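Local atomic coordinates of thymine dioxygenase (Neurospora crassa, PDB entry 5C3P), a protein that probably oxidises thymine as an iron- and 2-oxoglutarate-dependent dioxygenase, the metal site being occupied here by nickel. Residues Gly220-Leu225 / Val252-Gly257; Ile190-His195 / Ala292-Pro297. All coordinates share one frame; numbering follows the deposited sequence.

Contact 1 of 2, residues Gly220-Leu225 / Val252-Gly257; sequences GSITLL and VVVNAG. With AKG (2-oxoglutaric acid), chain F.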
loop_
_atom_site.group_PDB
_atom_site.type_symbol
_atom_site.label_atom_id
_atom_site.label_comp_id
_atom_site.label_asym_id
_atom_site.label_seq_id
_atom_site.Cartn_x
_atom_site.Cartn_y
_atom_site.Cartn_z
ATOM N N GLY A 220 -1.477 -3.151 7.808
ATOM C CA GLY A 220 -0.626 -4.342 7.776
ATOM C C GLY A 220 0.823 -4.131 8.157
ATOM O O GLY A 220 1.153 -3.239 8.928
ATOM N N SER A 221 1.705 -4.978 7.639
ATOM C CA SER A 221 3.118 -4.825 7.934
ATOM C C SER A 221 3.787 -3.828 6.981
ATOM O O SER A 221 4.283 -2.775 7.412
ATOM C CB SER A 221 3.830 -6.171 7.938
ATOM O OG SER A 221 3.379 -6.974 6.861
ATOM N N ILE A 222 3.792 -4.163 5.699
ATOM C CA ILE A 222 4.478 -3.378 4.689
ATOM C C ILE A 222 3.510 -3.173 3.514
ATOM O O ILE A 222 2.731 -4.064 3.188
ATOM C CB ILE A 222 5.772 -4.117 4.269
ATOM C CG1 ILE A 222 6.868 -3.927 5.333
ATOM C CG2 ILE A 222 6.255 -3.734 2.878
ATOM C CD1 ILE A 222 7.546 -2.579 5.354
ATOM N N THR A 223 3.540 -1.989 2.914
ATOM C CA THR A 223 2.831 -1.739 1.657
ATOM C C THR A 223 3.832 -1.341 0.578
ATOM O O THR A 223 4.687 -0.472 0.797
ATOM C CB THR A 223 1.775 -0.626 1.803
ATOM O OG1 THR A 223 0.830 -1.008 2.782
ATOM C CG2 THR A 223 1.041 -0.364 0.494
ATOM N N LEU A 224 3.735 -2.001 -0.572
ATOM C CA LEU A 224 4.534 -1.659 -1.751
ATOM C C LEU A 224 3.651 -0.856 -2.660
ATOM O O LEU A 224 2.629 -1.367 -3.126
ATOM C CB LEU A 224 4.973 -2.920 -2.499
ATOM C CG LEU A 224 5.637 -4.005 -1.678
ATOM C CD1 LEU A 224 5.926 -5.212 -2.561
ATOM C CD2 LEU A 224 6.911 -3.453 -1.069
ATOM N N LEU A 225 4.019 0.400 -2.899
ATOM C CA LEU A 225 3.167 1.322 -3.653
ATOM C C LEU A 225 3.816 1.735 -4.968
ATOM O O LEU A 225 4.851 2.418 -4.984
ATOM C CB LEU A 225 2.837 2.574 -2.822
ATOM C CG LEU A 225 1.996 3.615 -3.568
ATOM C CD1 LEU A 225 0.577 3.109 -3.816
ATOM C CD2 LEU A 225 1.962 4.928 -2.801
ATOM N N VAL A 252 9.612 2.142 -6.360
ATOM C CA VAL A 252 8.484 1.700 -5.550
ATOM C C VAL A 252 8.562 2.442 -4.221
ATOM O O VAL A 252 9.639 2.571 -3.619
ATOM C CB VAL A 252 8.439 0.170 -5.365
ATOM C CG1 VAL A 252 9.624 -0.335 -4.573
ATOM C CG2 VAL A 252 7.157 -0.260 -4.678
ATOM N N VAL A 253 7.420 2.966 -3.784
ATOM C CA VAL A 253 7.332 3.604 -2.484
ATOM C C VAL A 253 6.952 2.505 -1.503
ATOM O O VAL A 253 6.035 1.758 -1.755
ATOM C CB VAL A 253 6.272 4.718 -2.484
ATOM C CG1 VAL A 253 6.230 5.416 -1.129
ATOM C CG2 VAL A 253 6.563 5.715 -3.598
ATOM N N VAL A 254 7.691 2.378 -0.411
ATOM C CA VAL A 254 7.413 1.348 0.567
ATOM C C VAL A 254 7.136 2.033 1.917
ATOM O O VAL A 254 7.880 2.925 2.349
ATOM C CB VAL A 254 8.582 0.346 0.694
ATOM C CG1 VAL A 254 8.180 -0.844 1.532
ATOM C CG2 VAL A 254 9.030 -0.156 -0.675
ATOM N N ASN A 255 6.040 1.644 2.555
ATOM C CA ASN A 255 5.729 2.159 3.884
ATOM C C ASN A 255 5.323 1.068 4.841
ATOM O O ASN A 255 4.769 0.058 4.446
ATOM C CB ASN A 255 4.648 3.216 3.828
ATOM C CG ASN A 255 3.300 2.655 3.459
ATOM O OD1 ASN A 255 3.074 2.293 2.308
ATOM N ND2 ASN A 255 2.377 2.604 4.432
ATOM N N ALA A 256 5.597 1.310 6.116
ATOM C CA ALA A 256 5.212 0.407 7.182
ATOM C C ALA A 256 3.767 0.646 7.574
ATOM O O ALA A 256 3.283 1.765 7.535
ATOM C CB ALA A 256 6.110 0.621 8.384
ATOM N N GLY A 257 3.087 -0.426 7.966
ATOM C CA GLY A 257 1.725 -0.335 8.463
ATOM C C GLY A 257 1.662 -0.453 9.973
ATOM O O GLY A 257 2.685 -0.626 10.654
HETATM C C1 AKG F . -3.956 2.942 -0.086
HETATM O O1 AKG F . -3.766 2.460 1.052
HETATM O O2 AKG F . -4.795 2.441 -0.873
HETATM C C2 AKG F . -3.178 4.129 -0.482
HETATM O O5 AKG F . -2.541 4.759 0.361
HETATM C C3 AKG F . -3.175 4.565 -1.933
HETATM C C4 AKG F . -2.048 5.551 -2.225
HETATM C C5 AKG F . -1.916 5.867 -3.697
HETATM O O3 AKG F . -0.861 6.418 -4.073
HETATM O O4 AKG F . -2.852 5.614 -4.487
#
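V252, near the start of strand 251-256, lays CG2 against the backbone of L225, 3.5 Å from L225 O, on the same side as L224. V253 and L225 form a hydrogen-bonded antiparallel pair, L225 N donating a hydrogen bond to V253 O at 2.7 Å and V253 N answering to L225 O. Their side chains rise on the ligand face, where L225, with CG anti to its backbone N (chi1 178°), brings CD2 within 3.4 Å of O3 of 2-oxoglutarate. V254 turns to the face of I222 and L224, whose side chains meet helix 147-173: its CG1 lies 3.7 Å from I222 CG2, and CG2 packs beside L224 CD2. N255 pairs with T223, N to O in both directions, and returns to the ligand face. Its CG sits between the backbone N and carbonyl carbon (chi1 69°), which sets OD1 3.2 Å from T223 CB while ND2 is hydrogen-bonded to D218 OD2. T223 OG1 is hydrogen-bonded to that same D218 oxygen. A256 sits opposite I222 in a non-hydrogen-bonded pair. G257, the N-cap of helix 258-263, closes the pairing with its N 2.7 Å from S221 O, well above the carbonyl plane. Two neighbouring strands of the double-stranded beta-helix thus each send one polar side chain to OD2 of a metal-binding aspartate, a second shell that probably restrains the carboxylate's rotation.

Contact 2 of 2, residues Ile190-His195 / Ala292-Pro297; sequences ILRLLH and AYFCNP. With AKG (2-oxoglutaric acid), chain F.
I190-R192 and A292-F294 run antiparallel, their axes 4.7 Å apart at 159°, joined by two-way N-to-O bonds at I190/F294 and R192/A292 around the non-hydrogen-bonded pair L191/Y293. On the face turned to helix 147-173, L191 and Y293 cross at about a right angle, L191 CB and CD1 both meeting ring atom CD1 of the tyrosine. The ring also meets F155 edge-to-face, and its hydroxyl is hydrogen-bonded to N189 ND2. The other face belongs to the ligand. There R192 leaves the strand extended, then bends at chi3, which swings the guanidinium beside the ring of F294. F294 CE2 lies over one guanidinium face, offset toward its rim and 3.6 Å from R192 NE, with the two planes 66° apart; the groups are therefore far from a parallel stack. R192 NH1 reaches O2 of 2-oxoglutarate at 2.8 Å in a bent, weak hydrogen bond (N-H...O 128°), the oxygen lying near the guanidinium plane. The edge of the F294 ring meets the same carboxylate, CZ coming to 3.3 Å from ligand O1. L194 CD1 packs 3.8 Å from the carboxylate oxygen O4 of the ligand and makes an apolar contact with A292 CB at 4.4 Å. R288, S290 and Y196 are also hydrogen-bonded to the ligand, R288 and S290 probably at its C5 carboxylate, as in relatives. R192 also has E124 as a long, weak ionic partner. Arginine and phenylalanine therefore share the C1 carboxylate: one offers a positive charge and an N-H, the other a ring edge whose C-H groups are compatible with a negatively charged oxygen, which probably helps to orient the 2-oxo acid end beside the metal.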
loop_
_atom_site.group_PDB
_atom_site.type_symbol
_atom_site.label_atom_id
_atom_site.label_comp_id
_atom_site.label_asym_id
_atom_site.label_seq_id
_atom_site.Cartn_x
_atom_site.Cartn_y
_atom_site.Cartn_z
ATOM N N ILE A 190 -2.581 -8.651 -0.216
ATOM C CA ILE A 190 -3.639 -8.139 -1.093
ATOM C C ILE A 190 -3.010 -7.214 -2.125
ATOM O O ILE A 190 -2.357 -6.226 -1.770
ATOM C CB ILE A 190 -4.714 -7.344 -0.317
ATOM C CG1 ILE A 190 -5.434 -8.252 0.695
ATOM C CG2 ILE A 190 -5.724 -6.689 -1.268
ATOM C CD1 ILE A 190 -6.246 -9.381 0.087
ATOM N N LEU A 191 -3.233 -7.541 -3.399
ATOM C CA LEU A 191 -2.869 -6.694 -4.508
ATOM C C LEU A 191 -4.065 -5.810 -4.816
ATOM O O LEU A 191 -5.110 -6.307 -5.225
ATOM C CB LEU A 191 -2.515 -7.554 -5.736
ATOM C CG LEU A 191 -2.222 -6.819 -7.061
ATOM C CD1 LEU A 191 -0.995 -5.931 -6.956
ATOM C CD2 LEU A 191 -2.037 -7.820 -8.190
ATOM N N ARG A 192 -3.914 -4.500 -4.626
ATOM C CA ARG A 192 -4.995 -3.557 -4.911
ATOM C C ARG A 192 -4.681 -2.652 -6.098
ATOM O O ARG A 192 -3.821 -1.771 -6.009
ATOM C CB ARG A 192 -5.300 -2.689 -3.688
ATOM C CG ARG A 192 -6.470 -1.715 -3.901
ATOM C CD ARG A 192 -6.586 -0.698 -2.778
ATOM N NE ARG A 192 -7.237 -1.251 -1.605
ATOM C CZ ARG A 192 -7.369 -0.621 -0.438
ATOM N NH1 ARG A 192 -6.871 0.598 -0.255
ATOM N NH2 ARG A 192 -7.987 -1.232 0.567
ATOM N N LEU A 193 -5.407 -2.843 -7.193
ATOM C CA LEU A 193 -5.352 -1.919 -8.326
ATOM C C LEU A 193 -6.235 -0.706 -8.019
ATOM O O LEU A 193 -7.371 -0.873 -7.585
ATOM C CB LEU A 193 -5.847 -2.595 -9.594
ATOM C CG LEU A 193 -5.248 -3.975 -9.912
ATOM C CD1 LEU A 193 -5.874 -4.527 -11.185
ATOM C CD2 LEU A 193 -3.740 -3.908 -10.043
ATOM N N LEU A 194 -5.710 0.496 -8.242
ATOM C CA LEU A 194 -6.447 1.724 -7.994
ATOM C C LEU A 194 -6.555 2.573 -9.237
ATOM O O LEU A 194 -5.621 2.684 -10.041
ATOM C CB LEU A 194 -5.787 2.555 -6.896
ATOM C CG LEU A 194 -5.869 1.957 -5.494
ATOM C CD1 LEU A 194 -4.645 2.310 -4.660
ATOM C CD2 LEU A 194 -7.151 2.407 -4.810
ATOM N N HIS A 195 -7.717 3.190 -9.386
ATOM C CA HIS A 195 -7.960 4.092 -10.485
ATOM C C HIS A 195 -8.653 5.304 -9.920
ATOM O O HIS A 195 -9.726 5.186 -9.330
ATOM C CB HIS A 195 -8.839 3.420 -11.539
ATOM C CG HIS A 195 -9.304 4.339 -12.632
ATOM N ND1 HIS A 195 -10.633 4.464 -12.984
ATOM C CD2 HIS A 195 -8.622 5.162 -13.462
ATOM C CE1 HIS A 195 -10.749 5.326 -13.979
ATOM N NE2 HIS A 195 -9.543 5.760 -14.292
ATOM N N ALA A 292 -1.232 -0.731 -5.024
ATOM C CA ALA A 292 -0.755 -0.987 -3.671
ATOM C C ALA A 292 -0.780 -2.486 -3.381
ATOM O O ALA A 292 -1.791 -3.148 -3.578
ATOM C CB ALA A 292 -1.617 -0.252 -2.655
ATOM N N TYR A 293 0.330 -3.015 -2.899
ATOM C CA TYR A 293 0.396 -4.418 -2.539
ATOM C C TYR A 293 0.588 -4.474 -1.040
ATOM O O TYR A 293 1.663 -4.141 -0.533
ATOM C CB TYR A 293 1.548 -5.086 -3.283
ATOM C CG TYR A 293 1.634 -6.576 -3.100
ATOM C CD1 TYR A 293 0.852 -7.436 -3.853
ATOM C CD2 TYR A 293 2.513 -7.123 -2.180
ATOM C CE1 TYR A 293 0.953 -8.817 -3.690
ATOM C CE2 TYR A 293 2.620 -8.492 -2.009
ATOM C CZ TYR A 293 1.845 -9.330 -2.774
ATOM O OH TYR A 293 1.957 -10.674 -2.593
ATOM N N PHE A 294 -0.486 -4.829 -0.344
ATOM C CA PHE A 294 -0.523 -4.826 1.108
ATOM C C PHE A 294 -0.005 -6.157 1.601
ATOM O O PHE A 294 -0.607 -7.217 1.326
ATOM C CB PHE A 294 -1.945 -4.591 1.618
ATOM C CG PHE A 294 -2.521 -3.271 1.200
ATOM C CD1 PHE A 294 -2.143 -2.094 1.842
ATOM C CD2 PHE A 294 -3.437 -3.198 0.156
ATOM C CE1 PHE A 294 -2.674 -0.873 1.450
ATOM C CE2 PHE A 294 -3.974 -1.984 -0.237
ATOM C CZ PHE A 294 -3.592 -0.815 0.406
ATOM N N CYS A 295 1.131 -6.093 2.292
ATOM C CA CYS A 295 1.781 -7.262 2.841
ATOM C C CYS A 295 1.387 -7.417 4.309
ATOM O O CYS A 295 1.319 -6.432 5.061
ATOM C CB CYS A 295 3.296 -7.161 2.724
ATOM S SG CYS A 295 3.933 -6.770 1.072
ATOM N N ASN A 296 1.116 -8.656 4.699
ATOM C CA ASN A 296 0.731 -8.984 6.065
ATOM C C ASN A 296 1.452 -10.246 6.535
ATOM O O ASN A 296 1.842 -11.083 5.709
ATOM C CB ASN A 296 -0.781 -9.221 6.157
ATOM C CG ASN A 296 -1.588 -8.015 5.725
ATOM O OD1 ASN A 296 -1.577 -6.984 6.391
ATOM N ND2 ASN A 296 -2.290 -8.136 4.616
ATOM N N PRO A 297 1.639 -10.390 7.864
ATOM C CA PRO A 297 2.062 -11.680 8.396
ATOM C C PRO A 297 0.988 -12.731 8.148
ATOM O O PRO A 297 -0.192 -12.392 7.989
ATOM C CB PRO A 297 2.208 -11.422 9.906
ATOM C CG PRO A 297 2.235 -9.936 10.064
ATOM C CD PRO A 297 1.392 -9.411 8.943
HETATM C C1 AKG F . -3.956 2.942 -0.086
HETATM O O1 AKG F . -3.766 2.460 1.052
HETATM O O2 AKG F . -4.795 2.441 -0.873
HETATM C C2 AKG F . -3.178 4.129 -0.482
HETATM O O5 AKG F . -2.541 4.759 0.361
HETATM C C3 AKG F . -3.175 4.565 -1.933
HETATM C C4 AKG F . -2.048 5.551 -2.225
HETATM C C5 AKG F . -1.916 5.867 -3.697
HETATM O O3 AKG F . -0.861 6.418 -4.073
HETATM O O4 AKG F . -2.852 5.614 -4.487
#

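How the contacts relate
The two contacts, centres about 9 Å apart, belong to one sheet in which strands 222-227 and 284-295 are neighbours, so contact 1 continues across the sheet into contact 2. C295 is one joint: its N lies 2.7 Å from I222 O and its O 2.8 Å from S221 OG, and S221 and I222 both face it in a classic beta bulge. Backbone hydrogen bonding between L224 and Y293 is another. T223 OG1 also packs 3.3 Å from F294 CD1. Both contacts reach the same 2-oxoglutarate, L225 of contact 1 at the C5 carboxylate and R192 and F294 of contact 2 at the C1 end. The side chains of N255 and F294 are each about 5 Å from the nickel ion, nearest atom to metal.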